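Local coordinates for protein alginate lyase A1-II' (Sphingomonas sp. A1, PDB 2CWS) that probably cleaves alginate as a polysaccharide lyase of family 7, the chain being the concanavalin-like lyase domain of a longer protein, at residues 99-103 / 104-108. Numbering follows the deposited sequence.
Sequences QLPSS and GKIIV
Leu100 and Pro101 meet Ile106 through a single methyl group, CG2 of the isoleucine, which the two side chains share. Leu100 comes to it with CD2, 4.0 Å from Ile106 CG2, the two side chains running at a slant to each other; the proline ring touches it with CD, Pro101 CD lying 3.7 Å from Ile106 CG2. Ile106 directs that methyl back to the turn because CG1 occupies the position between its backbone N and carbonyl carbon (chi1 68°), leaving CG2 beside the N. The other leucine methyl, Leu100 CD1, rests 3.9 Å from Gly104 O, which accepts a hydrogen bond from Gln130 NE2. Replacing Leu100 by an alanine would probably leave Pro101 as the one turn side chain on Ile106 CG2, with a gap beside the Gly104 carbonyl.

The chain reverses in a type I turn from Pro101 to Gly104, closed by a hydrogen bond from Gly104 N to Pro101 O, 3.0 Å. Ser103 OG, held between its backbone N and carbonyl carbon (chi1 75°), reaches forward to accept a bent bond from Lys105 N at 3.2 Å while also bonding Gln207 O. Gly104 has a positive phi, 82°, where a CB would collide with Ser103 O. Backbone and hydroxyl bonds thus hold the turn, while Leu100 and Pro101 pack on Ile106 where the chain passes from strand 88-99 to strand 106-114 of the other sheet.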
# COMPACT_ATOMS: atom_id res chain seq x y z
N GLN A 99 -11.85 -10.73 2.77
CA GLN A 99 -11.49 -12.15 2.85
C GLN A 99 -9.97 -12.22 3.02
O GLN A 99 -9.24 -11.45 2.38
CB GLN A 99 -11.90 -12.88 1.55
CG GLN A 99 -11.52 -14.36 1.56
CD GLN A 99 -11.94 -14.98 0.23
OE1 GLN A 99 -13.15 -15.03 -0.09
NE2 GLN A 99 -11.01 -15.52 -0.56
N LEU A 100 -9.55 -13.12 3.89
CA LEU A 100 -8.14 -13.33 4.19
C LEU A 100 -7.67 -14.66 3.65
O LEU A 100 -8.48 -15.59 3.47
CB LEU A 100 -7.96 -13.30 5.72
CG LEU A 100 -8.03 -11.91 6.34
CD1 LEU A 100 -8.21 -12.02 7.86
CD2 LEU A 100 -6.82 -11.07 5.95
N PRO A 101 -6.37 -14.82 3.44
CA PRO A 101 -5.79 -16.12 3.18
C PRO A 101 -5.74 -16.92 4.46
O PRO A 101 -6.01 -16.39 5.56
CB PRO A 101 -4.37 -15.80 2.67
CG PRO A 101 -4.01 -14.61 3.54
CD PRO A 101 -5.30 -13.80 3.65
N SER A 102 -5.31 -18.19 4.39
CA SER A 102 -5.22 -19.01 5.58
C SER A 102 -4.30 -18.39 6.64
O SER A 102 -4.53 -18.61 7.84
CB SER A 102 -4.71 -20.40 5.23
OG SER A 102 -5.63 -21.09 4.38
N SER A 103 -3.28 -17.65 6.23
CA SER A 103 -2.37 -17.10 7.25
C SER A 103 -3.04 -16.02 8.10
O SER A 103 -2.53 -15.69 9.16
CB SER A 103 -1.15 -16.45 6.59
OG SER A 103 -1.55 -15.18 6.02
N GLY A 104 -4.13 -15.44 7.63
CA GLY A 104 -4.80 -14.40 8.42
C GLY A 104 -4.18 -13.04 8.27
O GLY A 104 -4.52 -12.16 9.06
N LYS A 105 -3.33 -12.78 7.29
CA LYS A 105 -2.59 -11.50 7.26
C LYS A 105 -2.45 -11.01 5.82
O LYS A 105 -2.00 -11.74 4.94
CB LYS A 105 -1.22 -11.68 7.90
CG LYS A 105 -0.41 -10.40 7.96
CD LYS A 105 1.02 -10.60 8.40
CE LYS A 105 1.10 -11.06 9.85
NZ LYS A 105 2.54 -11.24 10.30
N ILE A 106 -2.79 -9.71 5.62
CA ILE A 106 -2.48 -9.02 4.37
C ILE A 106 -2.00 -7.62 4.73
O ILE A 106 -2.18 -7.15 5.83
CB ILE A 106 -3.66 -8.94 3.37
CG1 ILE A 106 -4.78 -8.02 3.89
CG2 ILE A 106 -4.17 -10.32 3.04
CD1 ILE A 106 -5.88 -7.78 2.83
N ILE A 107 -1.34 -6.98 3.74
CA ILE A 107 -0.93 -5.58 3.83
C ILE A 107 -1.84 -4.80 2.89
O ILE A 107 -1.97 -5.15 1.71
CB ILE A 107 0.57 -5.41 3.53
CG1 ILE A 107 1.38 -5.95 4.70
CG2 ILE A 107 0.91 -3.95 3.19
CD1 ILE A 107 2.87 -6.07 4.42
N VAL A 108 -2.45 -3.72 3.40
CA VAL A 108 -3.45 -2.96 2.65
C VAL A 108 -2.98 -1.57 2.26
O VAL A 108 -3.66 -0.92 1.46
CB VAL A 108 -4.81 -2.89 3.40
CG1 VAL A 108 -5.42 -4.27 3.52
CG2 VAL A 108 -4.63 -2.21 4.76